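PDB 4JZA: uncharacterized protein from Legionella longbeachae NSW150, which probably acts as a phosphoinositide phosphatase, removing the 3-phosphate from phosphatidylinositol 3-phosphate and so influencing host lipid metabolism. Local coordinates for residues M1-I6 with M138-Y143; L167-D172 with S336-R341; Q162-L167 with N350-S355. All coordinates share one frame; numbering follows the deposited sequence.

How the contacts relate
The three contacts lie close together, centres 11 to 12 Å apart, along one half of the large mixed sheet, from strand 5-10 to the central strand 352-359. Contact 1 comes first along the chain, joining the start of strand 5-10 to the exit of helix 122-140. Contact 3 then pairs strand 159-166 with strand 352-359, two places further into the sheet, so that the largely helical excursion between them, which includes the insertion-domain region 189-282, leaves and re-enters the core side by side. Contact 2 lies within the chain interval that contact 3 closes, and the two share L167. R142 to N350 and L338 to N350 probably add hydrogen bonds, so the three contacts form one continuous patch.

Contact 1 of 3, residues M1-I6 with M138-Y143; sequences MGKGII and MGEGRY
The side chain of K3 lies across the residues that leave helix 122-140 and ends at a carbonyl: NZ donates to E140 O at 3.0 Å. The ammonium nitrogen sits above the carbonyl plane, 32° out of it, and does not follow a lone pair. Anti torsions from chi1 to chi3 stretch the chain past G141, and a bend at chi4 (81°) turns NZ to its acceptor. On the way K3 CE passes 3.3 Å from Y143 CE2, approaching the ring obliquely. The tip of I6 provides the better defined aromatic contact, a CH-pi interaction with CD1 over one face of Y143, 4.3 Å from the ring centroid and offset toward the rim. Behind it, I6 CG1 lies 3.7 Å from Y143 CD1, while I5 N comes to the ring edge. The backbones meet where G4 O receives the CA-H of Y143, a CA to O distance of 3.5 Å.

G141, with positive phi, ends the helix and swings the chain toward the sheet, where G4 and I6 make backbone bonds to D144 of strand 144-150. R142 points away, and its guanidinium is held by N350, Q611 and H608. Because E140 O belongs to the last turn of a helix, its partial negative charge probably favours the protonated K3; the E140 carboxylate, with OE1 4.8 Å from K3 NZ, would add to that field without forming a salt bridge.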
# COMPACT_ATOMS: atom_id res chain seq x y z
N MSE A 1 -3.94 1.13 22.92
CA MSE A 1 -2.71 1.49 22.11
C MSE A 1 -1.73 2.29 22.98
O MSE A 1 -1.62 1.97 24.17
CB MSE A 1 -3.13 2.05 20.74
CG MSE A 1 -3.80 0.93 19.94
SE MSE A 1 -2.41 -0.39 19.50
CE MSE A 1 -3.37 -2.10 19.51
N GLY A 2 -0.99 3.29 22.45
CA GLY A 2 0.17 3.86 23.20
C GLY A 2 1.32 2.85 23.16
O GLY A 2 1.84 2.44 24.20
N LYS A 3 1.70 2.46 21.93
CA LYS A 3 2.47 1.22 21.71
C LYS A 3 3.90 1.24 22.29
O LYS A 3 4.44 0.19 22.60
CB LYS A 3 2.50 0.83 20.22
CG LYS A 3 2.97 -0.60 19.98
CD LYS A 3 3.28 -0.85 18.51
CE LYS A 3 4.06 -2.14 18.29
NZ LYS A 3 3.21 -3.36 18.29
N GLY A 4 4.50 2.42 22.42
CA GLY A 4 5.83 2.49 22.97
C GLY A 4 6.73 3.44 22.21
O GLY A 4 6.28 4.15 21.29
N ILE A 5 8.00 3.45 22.63
CA ILE A 5 8.96 4.41 22.16
C ILE A 5 10.33 3.77 21.96
O ILE A 5 10.83 3.04 22.82
CB ILE A 5 9.13 5.57 23.15
CG1 ILE A 5 7.77 6.12 23.59
CG2 ILE A 5 9.95 6.71 22.51
CD1 ILE A 5 7.79 6.87 24.91
N ILE A 6 10.93 4.06 20.82
CA ILE A 6 12.27 3.63 20.54
C ILE A 6 13.18 4.83 20.47
O ILE A 6 12.90 5.82 19.77
CB ILE A 6 12.30 2.90 19.21
CG1 ILE A 6 11.42 1.64 19.32
CG2 ILE A 6 13.72 2.59 18.83
CD1 ILE A 6 11.53 0.65 18.16
N MSE A 138 -1.55 -1.56 10.44
CA MSE A 138 -2.53 -0.76 11.14
C MSE A 138 -2.87 -1.42 12.45
O MSE A 138 -2.86 -0.79 13.52
CB MSE A 138 -3.75 -0.69 10.26
CG MSE A 138 -4.68 0.37 10.79
SE MSE A 138 -6.22 0.59 9.63
CE MSE A 138 -7.20 -1.10 9.93
N GLY A 139 -3.14 -2.72 12.39
CA GLY A 139 -3.54 -3.51 13.56
C GLY A 139 -2.49 -3.49 14.66
O GLY A 139 -2.84 -3.45 15.82
N GLU A 140 -1.23 -3.45 14.28
CA GLU A 140 -0.12 -3.59 15.18
C GLU A 140 0.16 -2.27 15.89
O GLU A 140 0.69 -2.28 16.97
CB GLU A 140 1.12 -3.99 14.38
CG GLU A 140 2.00 -5.09 14.99
CD GLU A 140 3.25 -5.41 14.12
OE1 GLU A 140 3.98 -4.48 13.70
OE2 GLU A 140 3.51 -6.61 13.83
N GLY A 141 -0.18 -1.14 15.28
CA GLY A 141 0.19 0.16 15.85
C GLY A 141 1.60 0.61 15.49
O GLY A 141 2.34 -0.11 14.85
N ARG A 142 2.00 1.80 15.94
CA ARG A 142 3.32 2.36 15.63
C ARG A 142 4.05 2.84 16.87
O ARG A 142 3.45 3.53 17.71
CB ARG A 142 3.16 3.56 14.67
CG ARG A 142 4.46 4.06 14.03
CD ARG A 142 4.21 5.37 13.29
NE ARG A 142 5.24 5.70 12.28
CZ ARG A 142 5.06 6.56 11.26
NH1 ARG A 142 3.92 7.22 11.09
NH2 ARG A 142 6.02 6.76 10.37
N TYR A 143 5.34 2.50 16.96
CA TYR A 143 6.26 3.03 17.96
C TYR A 143 6.65 4.45 17.62
O TYR A 143 6.97 4.71 16.49
CB TYR A 143 7.56 2.25 17.96
CG TYR A 143 7.54 0.95 18.69
CD1 TYR A 143 7.86 0.90 20.05
CD2 TYR A 143 7.25 -0.24 18.02
CE1 TYR A 143 7.85 -0.29 20.73
CE2 TYR A 143 7.25 -1.44 18.70
CZ TYR A 143 7.54 -1.44 20.05
OH TYR A 143 7.52 -2.61 20.72

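Contact 2 of 3, residues L167-D172 with S336-R341; sequences LPPYYD and SFLSSR
Three partners grip the hydroxyl of Y171: P346 O and R393 NH2 by hydrogen bonds, and S397 OG by a weak one. Y171 is the N-cap residue of helix 172-183, so this grip fixes the end of the 167-172 connection at which the helix begins. P169 O lies at the edge of its ring, in plane.

The prolines meet the other loop at S336, where the two chain directions are 93° apart. P169 does the touching: its CD reaches S336 O at 3.0 Å, and its CG extends to L338 CD1 at 4.2 Å, a methyl brought close by the side-chain torsions of L338, not by the direction of its CB. Y170 adds a lighter touch, its CE2 lying 4.3 Å from S336 CA with the carbon near the plane of the ring. No hydrogen bond crosses between the segments, and the contact is van der Waals in character. In the fold it joins the link between strand 159-166 and helix 172-183 to the loop that leads into strand 352-359.

Beyond L338 that loop makes an ST turn: S339 OG, anti to the backbone N (chi1 161°), accepts from R341 N at 3.1 Å along a nearly straight N-H line of 166°. The same hydroxyl is bonded to N612 O, giving it two partners. S339 N also stands 3.8 Å above the plane of the F337 ring, toward its rim. R341 NH2 forms a salt bridge with E133 on helix 122-140 and a hydrogen bond to N612 O.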
# COMPACT_ATOMS: atom_id res chain seq x y z
N LEU A 167 0.55 9.85 16.22
CA LEU A 167 -0.64 10.51 16.69
C LEU A 167 -1.89 9.75 16.29
O LEU A 167 -2.03 9.37 15.15
CB LEU A 167 -0.69 11.93 16.10
CG LEU A 167 0.36 12.92 16.58
CD1 LEU A 167 0.23 14.22 15.85
CD2 LEU A 167 0.24 13.17 18.06
N PRO A 168 -2.84 9.54 17.21
CA PRO A 168 -3.98 8.74 16.75
C PRO A 168 -4.73 9.49 15.72
O PRO A 168 -4.96 10.67 15.92
CB PRO A 168 -4.80 8.60 18.00
CG PRO A 168 -4.17 9.48 19.04
CD PRO A 168 -2.76 9.58 18.68
N PRO A 169 -5.03 8.86 14.58
CA PRO A 169 -5.65 9.54 13.47
C PRO A 169 -7.16 9.44 13.43
O PRO A 169 -7.79 10.08 12.58
CB PRO A 169 -5.09 8.81 12.29
CG PRO A 169 -4.91 7.41 12.79
CD PRO A 169 -4.47 7.55 14.18
N TYR A 170 -7.75 8.62 14.31
CA TYR A 170 -9.22 8.47 14.36
C TYR A 170 -9.92 9.70 14.93
O TYR A 170 -9.33 10.48 15.64
CB TYR A 170 -9.63 7.23 15.15
CG TYR A 170 -8.95 7.10 16.48
CD1 TYR A 170 -9.37 7.81 17.56
CD2 TYR A 170 -7.90 6.22 16.64
CE1 TYR A 170 -8.74 7.68 18.80
CE2 TYR A 170 -7.26 6.08 17.84
CZ TYR A 170 -7.69 6.82 18.92
OH TYR A 170 -7.04 6.67 20.11
N TYR A 171 -11.20 9.84 14.60
CA TYR A 171 -12.06 10.89 15.08
C TYR A 171 -13.44 10.24 15.33
O TYR A 171 -13.74 9.17 14.79
CB TYR A 171 -12.14 12.03 14.07
CG TYR A 171 -12.45 11.62 12.66
CD1 TYR A 171 -11.45 11.14 11.84
CD2 TYR A 171 -13.75 11.69 12.13
CE1 TYR A 171 -11.72 10.75 10.55
CE2 TYR A 171 -14.01 11.28 10.81
CZ TYR A 171 -12.98 10.82 10.04
OH TYR A 171 -13.14 10.40 8.75
N ASP A 172 -14.25 10.88 16.17
CA ASP A 172 -15.48 10.25 16.70
C ASP A 172 -16.43 9.69 15.62
O ASP A 172 -16.93 8.56 15.74
CB ASP A 172 -16.25 11.25 17.57
CG ASP A 172 -15.57 11.52 18.90
OD1 ASP A 172 -14.57 10.84 19.26
OD2 ASP A 172 -16.05 12.45 19.60
N SER A 336 -5.11 2.79 15.01
CA SER A 336 -4.28 3.71 15.75
C SER A 336 -3.25 4.42 14.90
O SER A 336 -2.66 5.40 15.35
CB SER A 336 -3.60 3.02 16.92
OG SER A 336 -2.54 2.20 16.49
N PHE A 337 -3.04 3.93 13.69
CA PHE A 337 -1.94 4.33 12.80
C PHE A 337 -2.21 3.74 11.44
O PHE A 337 -2.61 2.61 11.34
CB PHE A 337 -0.65 3.71 13.30
CG PHE A 337 0.40 3.52 12.24
CD1 PHE A 337 0.85 4.58 11.49
CD2 PHE A 337 0.99 2.26 12.02
CE1 PHE A 337 1.85 4.45 10.55
CE2 PHE A 337 1.99 2.11 11.08
CZ PHE A 337 2.43 3.20 10.34
N LEU A 338 -1.98 4.50 10.39
CA LEU A 338 -2.14 4.03 9.02
C LEU A 338 -0.83 4.25 8.26
O LEU A 338 -0.31 5.34 8.22
CB LEU A 338 -3.27 4.82 8.32
CG LEU A 338 -4.64 4.19 8.48
CD1 LEU A 338 -5.19 4.41 9.85
CD2 LEU A 338 -5.60 4.76 7.45
N SER A 339 -0.33 3.21 7.63
CA SER A 339 0.74 3.32 6.69
C SER A 339 0.45 4.37 5.60
O SER A 339 -0.67 4.52 5.13
CB SER A 339 0.92 1.96 6.02
OG SER A 339 1.64 2.06 4.78
N SER A 340 1.51 5.03 5.15
CA SER A 340 1.48 5.99 4.07
C SER A 340 0.83 5.44 2.79
O SER A 340 0.31 6.21 1.96
CB SER A 340 2.92 6.47 3.77
OG SER A 340 3.64 5.54 2.96
N ARG A 341 0.86 4.14 2.56
CA ARG A 341 0.29 3.62 1.30
C ARG A 341 -1.20 3.40 1.40
O ARG A 341 -1.86 3.07 0.43
CB ARG A 341 0.88 2.28 0.96
CG ARG A 341 2.34 2.26 0.62
CD ARG A 341 2.80 0.80 0.64
NE ARG A 341 3.05 0.29 1.97
CZ ARG A 341 3.11 -0.98 2.29
NH1 ARG A 341 2.93 -1.93 1.38
NH2 ARG A 341 3.34 -1.31 3.54

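Contact 3 of 3, residues Q162-L167 with N350-S355; sequences QVDESL and NYAAHS
Backbone hydrogen bonds form an antiparallel ladder between V163 and S355 and between E165 and A353. Both pairs are doubly bonded: V163 N to S355 O and S355 N to V163 O are each 2.9 Å, and E165 N meets A353 O nearly straight, at 172°. D164 with H354 and S166 with A352 are the intervening non-hydrogen-bonded pairs, with CA-H...O contacts from D164 to A353 O and from H354 to V163 O. A longer bond, L167 N to Y351 O at 3.3 Å, extends the ladder past the end of strand 159-166.

This pairing makes 159-166 and 352-359 neighbours within the large mixed sheet, with strands 144-150 and 365-374 flanking them.

Apolar contact gathers at the ladder's end. L167 lays CD1 over one face of the Y351 ring, 3.9 Å from its centroid, and meets A353 CB at 4.0 Å.

Polar contact continues on the face bearing V163, E165, A353 and S355, where one water donates to E165 OE1 and A353 O and accepts from S355 OG at 2.6 Å. The E165 carboxylate also forms salt bridges with R26 and K371. On the D164 and H354 face, D164 OD2 salt-bridges R374 and OD1 hydrogen-bonds H604 NE2.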
# COMPACT_ATOMS: atom_id res chain seq x y z
N GLN A 162 16.13 14.18 17.64
CA GLN A 162 15.07 14.28 16.66
C GLN A 162 13.96 13.38 17.16
O GLN A 162 14.21 12.24 17.54
CB GLN A 162 15.54 13.81 15.31
CG GLN A 162 16.80 14.48 14.80
CD GLN A 162 17.17 13.84 13.51
OE1 GLN A 162 16.37 13.76 12.70
NE2 GLN A 162 18.31 13.42 13.30
N VAL A 163 12.75 13.91 17.19
CA VAL A 163 11.62 13.22 17.78
C VAL A 163 10.41 13.15 16.84
O VAL A 163 9.97 14.18 16.31
CB VAL A 163 11.19 13.97 19.03
CG1 VAL A 163 9.95 13.36 19.65
CG2 VAL A 163 12.32 13.93 20.02
N ASP A 164 9.84 11.96 16.65
CA ASP A 164 8.54 11.86 15.91
C ASP A 164 7.54 11.05 16.68
O ASP A 164 7.73 9.86 16.89
CB ASP A 164 8.69 11.28 14.49
CG ASP A 164 9.22 12.29 13.48
OD1 ASP A 164 10.44 12.55 13.47
OD2 ASP A 164 8.44 12.82 12.69
N GLU A 165 6.50 11.73 17.14
CA GLU A 165 5.50 11.10 17.99
C GLU A 165 4.34 10.78 17.06
O GLU A 165 3.83 11.64 16.38
CB GLU A 165 5.13 12.04 19.18
CG GLU A 165 6.18 11.99 20.34
CD GLU A 165 6.21 13.17 21.33
OE1 GLU A 165 6.06 14.36 20.96
OE2 GLU A 165 6.49 12.90 22.51
N SER A 166 4.01 9.51 17.00
CA SER A 166 2.82 9.04 16.32
C SER A 166 1.54 9.52 17.03
O SER A 166 1.47 9.51 18.30
CB SER A 166 2.81 7.52 16.36
OG SER A 166 1.87 6.99 15.45
N LEU A 167 0.55 9.85 16.22
CA LEU A 167 -0.64 10.51 16.69
C LEU A 167 -1.89 9.75 16.29
O LEU A 167 -2.03 9.37 15.15
CB LEU A 167 -0.69 11.93 16.10
CG LEU A 167 0.36 12.92 16.58
CD1 LEU A 167 0.23 14.22 15.85
CD2 LEU A 167 0.24 13.17 18.06
N ASN A 350 0.32 8.16 8.16
CA ASN A 350 1.66 8.56 8.52
C ASN A 350 1.63 9.85 9.31
O ASN A 350 2.45 10.72 9.08
CB ASN A 350 2.53 8.69 7.26
CG ASN A 350 4.03 8.71 7.56
OD1 ASN A 350 4.50 8.35 8.66
ND2 ASN A 350 4.80 9.12 6.57
N TYR A 351 0.67 9.94 10.25
CA TYR A 351 0.39 11.16 10.98
C TYR A 351 1.21 11.23 12.24
O TYR A 351 1.17 10.32 13.06
CB TYR A 351 -1.09 11.22 11.31
CG TYR A 351 -1.57 12.46 12.09
CD1 TYR A 351 -1.24 13.77 11.67
CD2 TYR A 351 -2.41 12.33 13.20
CE1 TYR A 351 -1.72 14.89 12.34
CE2 TYR A 351 -2.90 13.44 13.87
CZ TYR A 351 -2.56 14.73 13.45
OH TYR A 351 -3.03 15.83 14.17
N ALA A 352 1.95 12.31 12.42
CA ALA A 352 2.92 12.37 13.51
C ALA A 352 3.27 13.79 13.77
O ALA A 352 2.99 14.67 12.91
CB ALA A 352 4.18 11.60 13.16
N ALA A 353 3.89 14.01 14.93
CA ALA A 353 4.42 15.31 15.25
C ALA A 353 5.91 15.24 15.43
O ALA A 353 6.39 14.46 16.25
CB ALA A 353 3.78 15.83 16.52
N HIS A 354 6.62 16.10 14.70
CA HIS A 354 8.08 16.13 14.67
C HIS A 354 8.53 17.29 15.50
O HIS A 354 8.02 18.40 15.33
CB HIS A 354 8.66 16.30 13.22
CG HIS A 354 10.15 16.27 13.19
ND1 HIS A 354 10.91 17.41 13.10
CD2 HIS A 354 11.03 15.24 13.32
CE1 HIS A 354 12.19 17.09 13.18
NE2 HIS A 354 12.29 15.78 13.30
N SER A 355 9.50 17.04 16.37
CA SER A 355 10.08 18.10 17.18
C SER A 355 11.57 17.84 17.32
O SER A 355 12.06 16.77 16.99
CB SER A 355 9.37 18.24 18.55
OG SER A 355 9.52 17.07 19.32
O HOH W 1 7.40 15.69 18.92